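PDB 3S30: putative carbohydrate metabolism domain-containing protein from Bacteroides vulgatus, which is of unproven function but, as a putative glycoside hydrolase with a galactose-binding-like domain, probably binds or processes carbohydrate. Local coordinates for residues Tyr114-Tyr119 against Ala142-Tyr148; Glu118-Leu122 against Thr133-Gln139; Asp244-Ile248 against Gly334-Leu340; Ala250-Thr256 against Asn275-Ala280. All coordinates share one frame. Residue numbers count along the deposited sequence, not the author numbering.

Interaction 1 of 4, residues Tyr114-Tyr119 against Ala142-Tyr148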
loop_
_atom_site.group_PDB
_atom_site.type_symbol
_atom_site.label_atom_id
_atom_site.label_comp_id
_atom_site.label_asym_id
_atom_site.label_seq_id
_atom_site.Cartn_x
_atom_site.Cartn_y
_atom_site.Cartn_z
ATOM N N TYR A 114 11.872 -16.030 4.264
ATOM C CA TYR A 114 10.668 -16.806 4.558
ATOM C C TYR A 114 10.452 -17.882 3.505
ATOM O O TYR A 114 10.604 -17.618 2.311
ATOM C CB TYR A 114 9.442 -15.904 4.604
ATOM C CG TYR A 114 8.254 -16.488 5.340
ATOM C CD1 TYR A 114 8.313 -16.765 6.704
ATOM C CD2 TYR A 114 7.050 -16.713 4.676
ATOM C CE1 TYR A 114 7.205 -17.281 7.379
ATOM C CE2 TYR A 114 5.949 -17.218 5.333
ATOM C CZ TYR A 114 6.026 -17.506 6.675
ATOM O OH TYR A 114 4.908 -18.002 7.290
ATOM N N ASN A 115 10.095 -19.084 3.954
ATOM C CA ASN A 115 9.761 -20.191 3.078
ATOM C C ASN A 115 10.799 -20.389 1.973
ATOM O O ASN A 115 10.459 -20.590 0.799
ATOM C CB ASN A 115 8.364 -19.976 2.498
ATOM C CG ASN A 115 7.850 -21.187 1.721
ATOM O OD1 ASN A 115 8.078 -22.337 2.106
ATOM N ND2 ASN A 115 7.150 -20.922 0.625
ATOM N N LYS A 116 12.067 -20.306 2.364
ATOM C CA LYS A 116 13.206 -20.476 1.457
ATOM C C LYS A 116 13.288 -19.369 0.388
ATOM O O LYS A 116 13.935 -19.533 -0.641
ATOM C CB LYS A 116 13.213 -21.895 0.851
ATOM C CG LYS A 116 13.270 -22.989 1.919
ATOM C CD LYS A 116 13.233 -24.423 1.353
ATOM C CE LYS A 116 14.614 -24.947 0.979
ATOM N NZ LYS A 116 14.673 -26.456 0.957
ATOM N N ASN A 117 12.645 -18.238 0.674
ATOM C CA ASN A 117 12.740 -17.022 -0.130
ATOM C C ASN A 117 13.330 -15.907 0.718
ATOM O O ASN A 117 13.367 -16.016 1.944
ATOM C CB ASN A 117 11.356 -16.561 -0.603
ATOM C CG ASN A 117 10.580 -17.650 -1.294
ATOM O OD1 ASN A 117 10.963 -18.114 -2.369
ATOM N ND2 ASN A 117 9.465 -18.059 -0.688
ATOM N N GLU A 118 13.771 -14.841 0.049
ATOM C CA GLU A 118 14.173 -13.599 0.700
ATOM C C GLU A 118 13.519 -12.402 -0.001
ATOM O O GLU A 118 13.465 -12.365 -1.221
ATOM C CB GLU A 118 15.697 -13.457 0.677
ATOM C CG GLU A 118 16.428 -14.427 1.595
ATOM C CD GLU A 118 17.909 -14.081 1.770
ATOM O OE1 GLU A 118 18.533 -13.586 0.802
ATOM O OE2 GLU A 118 18.451 -14.315 2.879
ATOM N N TYR A 119 13.027 -11.431 0.771
ATOM C CA TYR A 119 12.384 -10.234 0.208
ATOM C C TYR A 119 12.748 -8.956 0.972
ATOM O O TYR A 119 13.362 -9.020 2.035
ATOM C CB TYR A 119 10.867 -10.421 0.162
ATOM C CG TYR A 119 10.223 -10.666 1.510
ATOM C CD1 TYR A 119 9.884 -9.604 2.339
ATOM C CD2 TYR A 119 9.936 -11.956 1.943
ATOM C CE1 TYR A 119 9.287 -9.817 3.560
ATOM C CE2 TYR A 119 9.350 -12.180 3.185
ATOM C CZ TYR A 119 9.034 -11.108 3.986
ATOM O OH TYR A 119 8.446 -11.300 5.204
ATOM N N ALA A 142 5.739 -15.045 -0.597
ATOM C CA ALA A 142 6.689 -16.055 -0.130
ATOM C C ALA A 142 6.083 -17.469 0.070
ATOM O O ALA A 142 6.799 -18.472 -0.036
ATOM C CB ALA A 142 7.358 -15.569 1.159
ATOM N N LEU A 143 4.783 -17.547 0.363
ATOM C CA LEU A 143 4.090 -18.848 0.500
ATOM C C LEU A 143 3.865 -19.589 -0.820
ATOM O O LEU A 143 3.736 -20.810 -0.803
ATOM C CB LEU A 143 2.724 -18.680 1.170
ATOM C CG LEU A 143 2.656 -18.161 2.614
ATOM C CD1 LEU A 143 1.185 -18.069 3.048
ATOM C CD2 LEU A 143 3.439 -19.018 3.600
ATOM N N THR A 144 3.815 -18.860 -1.942
ATOM C CA THR A 144 3.402 -19.421 -3.235
ATOM C C THR A 144 4.527 -20.114 -3.994
ATOM O O THR A 144 4.270 -20.753 -5.015
ATOM C CB THR A 144 2.774 -18.338 -4.207
ATOM O OG1 THR A 144 3.791 -17.439 -4.711
ATOM C CG2 THR A 144 1.666 -17.540 -3.515
ATOM N N GLY A 145 5.763 -19.979 -3.522
ATOM C CA GLY A 145 6.894 -20.614 -4.182
ATOM C C GLY A 145 8.175 -20.538 -3.375
ATOM O O GLY A 145 8.203 -19.941 -2.307
ATOM N N SER A 146 9.234 -21.156 -3.895
ATOM C CA SER A 146 10.568 -21.075 -3.299
ATOM C C SER A 146 11.598 -20.596 -4.325
ATOM O O SER A 146 11.338 -20.608 -5.526
ATOM C CB SER A 146 10.978 -22.429 -2.719
ATOM O OG SER A 146 10.147 -22.754 -1.619
ATOM N N GLY A 147 12.755 -20.157 -3.836
ATOM C CA GLY A 147 13.823 -19.641 -4.699
ATOM C C GLY A 147 13.603 -18.235 -5.259
ATOM O O GLY A 147 14.227 -17.862 -6.251
ATOM N N TYR A 148 12.729 -17.448 -4.638
ATOM C CA TYR A 148 12.561 -16.047 -5.033
ATOM C C TYR A 148 13.642 -15.195 -4.383
ATOM O O TYR A 148 13.985 -15.400 -3.213
ATOM C CB TYR A 148 11.210 -15.491 -4.584
ATOM C CG TYR A 148 9.992 -16.088 -5.231
ATOM C CD1 TYR A 148 9.875 -16.177 -6.621
ATOM C CD2 TYR A 148 8.921 -16.516 -4.453
ATOM C CE1 TYR A 148 8.733 -16.708 -7.213
ATOM C CE2 TYR A 148 7.781 -17.047 -5.034
ATOM C CZ TYR A 148 7.689 -17.141 -6.407
ATOM O OH TYR A 148 6.545 -17.674 -6.958
#

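Interaction 2 of 4, residues Glu118-Leu122 against Thr133-Gln139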
loop_
_atom_site.group_PDB
_atom_site.type_symbol
_atom_site.label_atom_id
_atom_site.label_comp_id
_atom_site.label_asym_id
_atom_site.label_seq_id
_atom_site.Cartn_x
_atom_site.Cartn_y
_atom_site.Cartn_z
ATOM N N GLU A 118 13.771 -14.841 0.049
ATOM C CA GLU A 118 14.173 -13.599 0.700
ATOM C C GLU A 118 13.519 -12.402 -0.001
ATOM O O GLU A 118 13.465 -12.365 -1.221
ATOM C CB GLU A 118 15.697 -13.457 0.677
ATOM C CG GLU A 118 16.428 -14.427 1.595
ATOM C CD GLU A 118 17.909 -14.081 1.770
ATOM O OE1 GLU A 118 18.533 -13.586 0.802
ATOM O OE2 GLU A 118 18.451 -14.315 2.879
ATOM N N TYR A 119 13.027 -11.431 0.771
ATOM C CA TYR A 119 12.384 -10.234 0.208
ATOM C C TYR A 119 12.748 -8.956 0.972
ATOM O O TYR A 119 13.362 -9.020 2.035
ATOM C CB TYR A 119 10.867 -10.421 0.162
ATOM C CG TYR A 119 10.223 -10.666 1.510
ATOM C CD1 TYR A 119 9.884 -9.604 2.339
ATOM C CD2 TYR A 119 9.936 -11.956 1.943
ATOM C CE1 TYR A 119 9.287 -9.817 3.560
ATOM C CE2 TYR A 119 9.350 -12.180 3.185
ATOM C CZ TYR A 119 9.034 -11.108 3.986
ATOM O OH TYR A 119 8.446 -11.300 5.204
ATOM N N TYR A 120 12.387 -7.795 0.423
ATOM C CA TYR A 120 12.656 -6.505 1.090
ATOM C C TYR A 120 11.502 -5.988 1.963
ATOM O O TYR A 120 10.328 -6.109 1.603
ATOM C CB TYR A 120 12.987 -5.410 0.077
ATOM C CG TYR A 120 14.288 -5.556 -0.693
ATOM C CD1 TYR A 120 15.446 -6.084 -0.106
ATOM C CD2 TYR A 120 14.367 -5.119 -2.012
ATOM C CE1 TYR A 120 16.632 -6.186 -0.832
ATOM C CE2 TYR A 120 15.541 -5.208 -2.733
ATOM C CZ TYR A 120 16.660 -5.743 -2.153
ATOM O OH TYR A 120 17.799 -5.819 -2.909
ATOM N N VAL A 121 11.858 -5.434 3.123
ATOM C CA VAL A 121 10.952 -4.612 3.926
ATOM C C VAL A 121 11.532 -3.209 3.867
ATOM O O VAL A 121 12.702 -3.010 4.190
ATOM C CB VAL A 121 10.846 -5.095 5.411
ATOM C CG1 VAL A 121 9.831 -4.252 6.176
ATOM C CG2 VAL A 121 10.445 -6.584 5.492
ATOM N N LEU A 122 10.734 -2.247 3.415
ATOM C CA LEU A 122 11.194 -0.875 3.284
ATOM C C LEU A 122 10.923 -0.158 4.597
ATOM O O LEU A 122 9.907 -0.407 5.250
ATOM C CB LEU A 122 10.495 -0.133 2.137
ATOM C CG LEU A 122 10.824 -0.472 0.679
ATOM C CD1 LEU A 122 10.317 -1.841 0.310
ATOM C CD2 LEU A 122 10.232 0.577 -0.267
ATOM N N THR A 133 8.366 1.373 9.523
ATOM C CA THR A 133 8.623 0.158 8.768
ATOM C C THR A 133 7.371 -0.143 7.944
ATOM O O THR A 133 6.338 -0.511 8.504
ATOM C CB THR A 133 8.948 -1.031 9.691
ATOM O OG1 THR A 133 10.208 -0.797 10.331
ATOM C CG2 THR A 133 9.024 -2.338 8.879
ATOM N N TRP A 134 7.468 0.053 6.628
ATOM C CA TRP A 134 6.374 -0.257 5.707
ATOM C C TRP A 134 6.042 -1.754 5.711
ATOM O O TRP A 134 6.891 -2.590 5.992
ATOM C CB TRP A 134 6.742 0.108 4.258
ATOM C CG TRP A 134 6.878 1.568 3.920
ATOM C CD1 TRP A 134 8.036 2.302 3.889
ATOM C CD2 TRP A 134 5.829 2.458 3.520
ATOM N NE1 TRP A 134 7.764 3.593 3.508
ATOM C CE2 TRP A 134 6.417 3.713 3.275
ATOM C CE3 TRP A 134 4.447 2.314 3.342
ATOM C CZ2 TRP A 134 5.669 4.824 2.864
ATOM C CZ3 TRP A 134 3.703 3.418 2.933
ATOM C CH2 TRP A 134 4.318 4.655 2.696
ATOM N N SER A 135 4.797 -2.061 5.381
ATOM C CA SER A 135 4.349 -3.405 5.099
ATOM C C SER A 135 3.931 -3.534 3.617
ATOM O O SER A 135 3.862 -2.544 2.866
ATOM C CB SER A 135 3.176 -3.747 6.006
ATOM O OG SER A 135 2.717 -5.065 5.770
ATOM N N SER A 136 3.676 -4.775 3.219
ATOM C CA SER A 136 3.289 -5.135 1.867
ATOM C C SER A 136 2.829 -6.591 1.927
ATOM O O SER A 136 2.896 -7.213 2.984
ATOM C CB SER A 136 4.473 -5.021 0.905
ATOM O OG SER A 136 5.383 -6.116 1.052
ATOM N N GLY A 137 2.409 -7.148 0.794
ATOM C CA GLY A 137 2.013 -8.542 0.755
ATOM C C GLY A 137 3.146 -9.500 0.428
ATOM O O GLY A 137 2.883 -10.603 -0.023
ATOM N N ASN A 138 4.395 -9.079 0.644
ATOM C CA ASN A 138 5.563 -9.863 0.216
ATOM C C ASN A 138 5.644 -11.202 0.929
ATOM O O ASN A 138 6.017 -12.190 0.313
ATOM C CB ASN A 138 6.880 -9.103 0.426
ATOM C CG ASN A 138 7.273 -8.230 -0.772
ATOM O OD1 ASN A 138 6.668 -8.301 -1.834
ATOM N ND2 ASN A 138 8.317 -7.419 -0.593
ATOM N N GLN A 139 5.294 -11.237 2.216
ATOM C CA GLN A 139 5.305 -12.493 2.974
ATOM C C GLN A 139 4.253 -13.465 2.418
ATOM O O GLN A 139 4.465 -14.683 2.412
ATOM C CB GLN A 139 5.077 -12.260 4.469
ATOM C CG GLN A 139 5.481 -13.470 5.329
ATOM C CD GLN A 139 5.156 -13.323 6.812
ATOM O OE1 GLN A 139 4.514 -12.359 7.242
ATOM N NE2 GLN A 139 5.595 -14.296 7.604
HETATM O O HOH W 1 7.781 -5.876 2.386
HETATM O O HOH W 2 7.921 -3.110 3.242
#

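Interaction 3 of 4, residues Asp244-Ile248 against Gly334-Leu340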
loop_
_atom_site.group_PDB
_atom_site.type_symbol
_atom_site.label_atom_id
_atom_site.label_comp_id
_atom_site.label_asym_id
_atom_site.label_seq_id
_atom_site.Cartn_x
_atom_site.Cartn_y
_atom_site.Cartn_z
ATOM N N ASP A 244 -5.200 -2.587 -17.023
ATOM C CA ASP A 244 -5.101 -2.534 -15.570
ATOM C C ASP A 244 -4.962 -1.086 -15.098
ATOM O O ASP A 244 -4.375 -0.244 -15.805
ATOM C CB ASP A 244 -3.883 -3.340 -15.095
ATOM C CG ASP A 244 -3.984 -3.776 -13.629
ATOM O OD1 ASP A 244 -4.993 -3.463 -12.937
ATOM O OD2 ASP A 244 -3.027 -4.441 -13.175
ATOM N N VAL A 245 -5.521 -0.791 -13.925
ATOM C CA VAL A 245 -5.319 0.512 -13.299
ATOM C C VAL A 245 -4.780 0.306 -11.896
ATOM O O VAL A 245 -4.986 -0.747 -11.282
ATOM C CB VAL A 245 -6.610 1.417 -13.310
ATOM C CG1 VAL A 245 -7.196 1.518 -14.750
ATOM C CG2 VAL A 245 -7.680 0.918 -12.307
ATOM N N PHE A 246 -4.051 1.304 -11.416
ATOM C CA PHE A 246 -3.415 1.250 -10.114
ATOM C C PHE A 246 -4.241 2.043 -9.114
ATOM O O PHE A 246 -5.178 2.736 -9.493
ATOM C CB PHE A 246 -1.990 1.809 -10.198
ATOM C CG PHE A 246 -1.907 3.317 -10.418
ATOM C CD1 PHE A 246 -1.860 4.190 -9.341
ATOM C CD2 PHE A 246 -1.808 3.845 -11.697
ATOM C CE1 PHE A 246 -1.747 5.572 -9.534
ATOM C CE2 PHE A 246 -1.692 5.222 -11.898
ATOM C CZ PHE A 246 -1.665 6.082 -10.811
ATOM N N ASN A 247 -3.886 1.960 -7.838
ATOM C CA ASN A 247 -4.576 2.763 -6.834
ATOM C C ASN A 247 -3.582 3.427 -5.894
ATOM O O ASN A 247 -2.531 2.885 -5.605
ATOM C CB ASN A 247 -5.616 1.930 -6.056
ATOM C CG ASN A 247 -6.720 2.797 -5.423
ATOM O OD1 ASN A 247 -6.693 4.019 -5.516
ATOM N ND2 ASN A 247 -7.674 2.159 -4.763
ATOM N N ILE A 248 -3.920 4.637 -5.472
ATOM C CA ILE A 248 -3.211 5.342 -4.415
ATOM C C ILE A 248 -4.282 5.997 -3.550
ATOM O O ILE A 248 -5.179 6.681 -4.065
ATOM C CB ILE A 248 -2.263 6.440 -4.973
ATOM C CG1 ILE A 248 -1.127 5.821 -5.796
ATOM C CG2 ILE A 248 -1.663 7.306 -3.836
ATOM C CD1 ILE A 248 -0.116 6.884 -6.333
ATOM N N GLY A 334 -6.105 -8.307 -12.077
ATOM C CA GLY A 334 -4.959 -7.469 -12.375
ATOM C C GLY A 334 -4.067 -8.096 -13.412
ATOM O O GLY A 334 -4.257 -9.253 -13.791
ATOM N N ALA A 335 -3.097 -7.319 -13.876
ATOM C CA ALA A 335 -2.163 -7.771 -14.905
ATOM C C ALA A 335 -0.782 -8.045 -14.311
ATOM O O ALA A 335 -0.157 -7.134 -13.763
ATOM C CB ALA A 335 -2.056 -6.727 -15.999
ATOM N N PRO A 336 -0.303 -9.296 -14.399
ATOM C CA PRO A 336 1.123 -9.465 -14.138
ATOM C C PRO A 336 1.954 -8.519 -14.998
ATOM O O PRO A 336 1.662 -8.354 -16.185
ATOM C CB PRO A 336 1.378 -10.924 -14.534
ATOM C CG PRO A 336 0.103 -11.610 -14.224
ATOM C CD PRO A 336 -0.962 -10.596 -14.632
ATOM N N GLY A 337 2.952 -7.884 -14.386
ATOM C CA GLY A 337 3.837 -6.955 -15.078
ATOM C C GLY A 337 3.451 -5.506 -14.880
ATOM O O GLY A 337 4.236 -4.607 -15.215
ATOM N N SER A 338 2.251 -5.264 -14.344
ATOM C CA SER A 338 1.798 -3.891 -14.087
ATOM C C SER A 338 2.745 -3.267 -13.094
ATOM O O SER A 338 2.930 -3.794 -11.995
ATOM C CB SER A 338 0.364 -3.836 -13.545
ATOM O OG SER A 338 -0.574 -4.009 -14.591
ATOM N N THR A 339 3.360 -2.163 -13.502
ATOM C CA THR A 339 4.455 -1.570 -12.765
ATOM C C THR A 339 4.109 -0.144 -12.349
ATOM O O THR A 339 3.875 0.711 -13.190
ATOM C CB THR A 339 5.757 -1.620 -13.583
ATOM O OG1 THR A 339 6.000 -2.983 -13.969
ATOM C CG2 THR A 339 6.945 -1.117 -12.748
ATOM N N LEU A 340 4.025 0.082 -11.037
ATOM C CA LEU A 340 3.841 1.423 -10.484
ATOM C C LEU A 340 5.134 1.790 -9.780
ATOM O O LEU A 340 5.564 1.083 -8.864
ATOM C CB LEU A 340 2.680 1.468 -9.491
ATOM C CG LEU A 340 2.329 2.821 -8.855
ATOM C CD1 LEU A 340 1.816 3.845 -9.877
ATOM C CD2 LEU A 340 1.284 2.612 -7.757
#

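Interaction 4 of 4, residues Ala250-Thr256 against Asn275-Ala280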
loop_
_atom_site.group_PDB
_atom_site.type_symbol
_atom_site.label_atom_id
_atom_site.label_comp_id
_atom_site.label_asym_id
_atom_site.label_seq_id
_atom_site.Cartn_x
_atom_site.Cartn_y
_atom_site.Cartn_z
ATOM N N ALA A 250 -5.075 7.308 0.987
ATOM C CA ALA A 250 -4.647 7.433 2.370
ATOM C C ALA A 250 -5.869 7.558 3.253
ATOM O O ALA A 250 -6.893 8.107 2.836
ATOM C CB ALA A 250 -3.729 8.639 2.549
ATOM N N LEU A 251 -5.742 7.053 4.474
ATOM C CA LEU A 251 -6.840 7.007 5.422
ATOM C C LEU A 251 -6.439 7.742 6.697
ATOM O O LEU A 251 -5.272 7.725 7.092
ATOM C CB LEU A 251 -7.164 5.547 5.753
ATOM C CG LEU A 251 -7.470 4.617 4.574
ATOM C CD1 LEU A 251 -7.453 3.163 5.021
ATOM C CD2 LEU A 251 -8.806 4.962 3.946
ATOM N N PHE A 252 -7.417 8.388 7.325
ATOM C CA PHE A 252 -7.258 8.976 8.650
ATOM C C PHE A 252 -8.506 8.624 9.438
ATOM O O PHE A 252 -9.623 8.984 9.036
ATOM C CB PHE A 252 -7.108 10.498 8.540
ATOM C CG PHE A 252 -6.863 11.185 9.851
ATOM C CD1 PHE A 252 -5.766 10.843 10.639
ATOM C CD2 PHE A 252 -7.720 12.190 10.297
ATOM C CE1 PHE A 252 -5.534 11.484 11.856
ATOM C CE2 PHE A 252 -7.496 12.838 11.507
ATOM C CZ PHE A 252 -6.405 12.482 12.289
ATOM N N TYR A 253 -8.344 7.913 10.551
ATOM C CA TYR A 253 -9.511 7.486 11.312
ATOM C C TYR A 253 -9.325 7.501 12.819
ATOM O O TYR A 253 -8.215 7.576 13.337
ATOM C CB TYR A 253 -9.972 6.103 10.845
ATOM C CG TYR A 253 -8.951 4.998 11.031
ATOM C CD1 TYR A 253 -8.848 4.311 12.236
ATOM C CD2 TYR A 253 -8.115 4.618 9.988
ATOM C CE1 TYR A 253 -7.931 3.291 12.403
ATOM C CE2 TYR A 253 -7.190 3.599 10.148
ATOM C CZ TYR A 253 -7.103 2.937 11.353
ATOM O OH TYR A 253 -6.181 1.925 11.510
ATOM N N GLU A 254 -10.456 7.425 13.506
ATOM C CA GLU A 254 -10.504 7.465 14.947
ATOM C C GLU A 254 -10.565 6.029 15.450
ATOM O O GLU A 254 -11.414 5.262 15.018
ATOM C CB GLU A 254 -11.735 8.253 15.374
ATOM C CG GLU A 254 -11.852 8.500 16.849
ATOM C CD GLU A 254 -13.045 9.379 17.197
ATOM O OE1 GLU A 254 -13.374 10.296 16.399
ATOM O OE2 GLU A 254 -13.640 9.153 18.273
ATOM N N LYS A 255 -9.655 5.663 16.347
ATOM C CA LYS A 255 -9.677 4.330 16.951
ATOM C C LYS A 255 -10.774 4.223 17.997
ATOM O O LYS A 255 -11.169 5.225 18.602
ATOM C CB LYS A 255 -8.318 3.988 17.569
ATOM C CG LYS A 255 -7.258 3.628 16.526
ATOM C CD LYS A 255 -5.930 3.281 17.148
ATOM C CE LYS A 255 -5.156 4.522 17.575
ATOM N NZ LYS A 255 -3.703 4.245 17.764
ATOM N N THR A 256 -11.285 3.008 18.175
ATOM C CA THR A 256 -12.140 2.662 19.326
ATOM C C THR A 256 -11.678 1.322 19.895
ATOM O O THR A 256 -10.891 0.610 19.261
ATOM C CB THR A 256 -13.630 2.562 18.944
ATOM O OG1 THR A 256 -13.777 1.768 17.761
ATOM C CG2 THR A 256 -14.234 3.949 18.718
ATOM N N ASN A 275 -15.600 4.479 11.736
ATOM C CA ASN A 275 -14.456 5.136 12.376
ATOM C C ASN A 275 -13.737 6.131 11.476
ATOM O O ASN A 275 -12.913 6.917 11.961
ATOM C CB ASN A 275 -13.469 4.095 12.902
ATOM C CG ASN A 275 -14.041 3.290 14.055
ATOM O OD1 ASN A 275 -15.020 2.564 13.885
ATOM N ND2 ASN A 275 -13.452 3.432 15.240
HETATM N N MSE A 276 -14.077 6.114 10.184
HETATM C CA MSE A 276 -13.432 6.962 9.185
HETATM C C MSE A 276 -13.648 8.464 9.411
HETATM O O MSE A 276 -14.765 8.908 9.665
HETATM C CB MSE A 276 -13.895 6.566 7.768
HETATM C CG MSE A 276 -13.103 5.399 7.143
HETATM SE SE MSE A 276 -11.237 5.833 6.767
HETATM C CE MSE A 276 -11.516 7.480 5.773
ATOM N N VAL A 277 -12.566 9.239 9.304
ATOM C CA VAL A 277 -12.611 10.696 9.494
ATOM C C VAL A 277 -12.259 11.443 8.196
ATOM O O VAL A 277 -12.986 12.345 7.781
ATOM C CB VAL A 277 -11.678 11.141 10.641
ATOM C CG1 VAL A 277 -11.776 12.644 10.872
ATOM C CG2 VAL A 277 -12.013 10.383 11.931
ATOM N N ALA A 278 -11.159 11.063 7.553
ATOM C CA ALA A 278 -10.817 11.617 6.241
ATOM C C ALA A 278 -10.148 10.591 5.321
ATOM O O ALA A 278 -9.507 9.648 5.775
ATOM C CB ALA A 278 -9.926 12.864 6.390
ATOM N N ALA A 279 -10.299 10.816 4.019
ATOM C CA ALA A 279 -9.769 9.925 2.995
ATOM C C ALA A 279 -9.278 10.747 1.805
ATOM O O ALA A 279 -9.932 11.722 1.392
ATOM C CB ALA A 279 -10.853 8.924 2.533
ATOM N N ALA A 280 -8.135 10.332 1.261
ATOM C CA ALA A 280 -7.568 10.939 0.063
ATOM C C ALA A 280 -7.423 9.853 -0.991
ATOM O O ALA A 280 -6.710 8.880 -0.767
ATOM C CB ALA A 280 -6.221 11.577 0.376
#

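Interaction 1 of 4, residues Tyr114-Tyr119 against Ala142-Tyr148
Residues Ala142-Tyr148 wrap around the tip of a beta hairpin. The tip is a type I' turn from Tyr114 to Asn117, closed by Asn117 N to Tyr114 O at 2.7 Å and Tyr114 N to Asn117 O at 2.8 Å. Ala142 comes first. Its CB packs at the edge of the Tyr114 ring, 3.7 Å from CD2, and its carbonyl O accepts a short, straight hydrogen bond from Asn115 ND2 (2.6 Å). Leu143 turns its CA-to-CB bond away, yet its CD2 returns to 3.5 Å from Tyr114 CE2. Gly145 O accepts from Asn117 ND2 at 2.8 Å. A side chain on Gly145 would collide with the hydroxyl of Tyr148. Ser146 OG donates to Asn115 O (3.3 Å). Gly147, at positive phi, gives a weak bond from its N to Lys116 O (3.5 Å). Tyr148 N donates to Asn117 OD1 at 3.0 Å, and Tyr148 O receives a weak bond from Glu118 N (3.3 Å). The amide of Asn117 thus bonds backbone groups of the loop through both of its ends. The contact joins the hairpin of strands 108-114 and 117-124 to the loop between helix 138-142 and strand 155-158. Tyr119 also rests on that helix through Asn138 and Gln139, and Tyr114 and Leu143 both touch Ile197.

Interaction 2 of 4, residues Glu118-Leu122 against Thr133-Gln139
Two direct hydrogen bonds join strand residues 118-122 to Thr133-Gln139. Trp134 N donates to Leu122 O (2.8 Å), and Asn138 ND2 donates to Tyr120 O (3.3 Å). Asn138 ND2 also bonds Thr155 O, its stronger partner. Two waters fill the gap between these points. One donates to Tyr120 O (2.7 Å) and is hydrogen-bonded to Ser136 OG (2.8 Å). The other accepts from Leu122 N (2.9 Å) and gives a weak bond to Trp134 O (3.0 Å). Ser136 OG accepts from Asn138 N (3.1 Å), an ST turn, with Gly137 at the N-cap of helix 138-142. Apolar packing completes the contact. Asn138 CB makes a CH-pi contact over the Tyr119 ring, 4.0 Å from its centroid. Val121 CG1 lies 3.4 Å from Thr133 CG2, and Leu122 CB lies 3.9 Å from Trp134 CD1. The whole is an antiparallel strand pair that splays apart: strand 132-133 leaves strand 117-124, the chain turns into a short helix, and water bridges the opening.

Interaction 3 of 4, residues Asp244-Ile248 against Gly334-Leu340
Asp244 OD2 gathers most of the polar bonding here. It accepts from Ala335 N at 3.0 Å, along a nearly straight N-H line, and from Ser338 OG at 2.9 Å. Ser326 OG, outside the two segments, is a further partner of the same oxygen and its strongest. The carboxylate therefore ties together the two ends of the turn at Ala335-Ser338. Ser338 OG is satisfied twice, since it also accepts from Gly230 N. The turn is type II and is closed by Ser338 N to Ala335 O at 3.1 Å. Gly337 has the positive phi expected at its third position, where a CB would press on the preceding carbonyl. Thr339 OG1 donates back to Gly337 O at 2.7 Å. The turn leads into strand 339-349, while residues 244-246 lead into strand 247-254. Both strands belong to the large antiparallel sheet but are not paired with each other in it; side chains make the link. Beyond the polar end the contact is apolar. Leu340 CD1 sits over the face of the Phe246 ring, 3.8 Å from its centroid, in a CH-pi contact. Leu340 CD2 approaches Ile248 CG1 at 4.5 Å. The Phe246 ring also meets those of Tyr225 and Tyr227 on strand 218-228, and Phe246 O accepts a weak hydrogen bond from Thr285 OG1.

Interaction 4 of 4, residues Ala250-Thr256 against Asn275-Ala280
A classic beta bulge shapes this antiparallel pair. Val277 and Ala278 both face Phe252, and Val277 N and Ala278 N each donate to Phe252 O at 3.0 Å. The extra residue shifts the register by one, so Tyr253 pairs with Met276. Before the bulge the contacts are between CB atoms: Ala250 CB lies 4.4 Å from Ala280 CB, and Phe252 CB lies 4.3 Å from Ala278 CB. The ring of Phe252 leans on Val277, with CD2 4.1 Å from CB. On the other face, the selenomethionine Met276 fills the space between Leu251 and Tyr253, its SE 3.8 Å from Leu251 CD2 and 4.3 Å from Tyr253 CB. Asn275 plugs the far end. Its ND2 donates to Glu254 O (2.7 Å) and Thr256 OG1 (3.0 Å), and its O accepts from Glu254 N (2.9 Å). Strand 247-254 lies between strands 276-281 and 317-324. Tyr253 OH reaches past the pair to Phe210 O, and Phe252 meets the ring of Tyr317.

In the fold
Interactions 3 and 4 are buried; interactions 1 and 2 are partly buried, with interaction 1 farthest from the chain's centre. Interactions 1 and 2 share Glu118 and Tyr119 on strand 117-124 and touch where Tyr114 CZ lies 3.4 Å from Gln139 NE2. Interactions 3 and 4 share strand 247-254 of the large sheet, yet their centres are about 25 Å apart, and interaction 4 is nested in the loop that interaction 3 closes. The chemistry differs accordingly. At the hairpin tip, asparagine amides bind loop backbone. Interaction 2 relies partly on water. Interaction 3 joins a carboxylate to a turn, and interaction 4 is mainly backbone pairing.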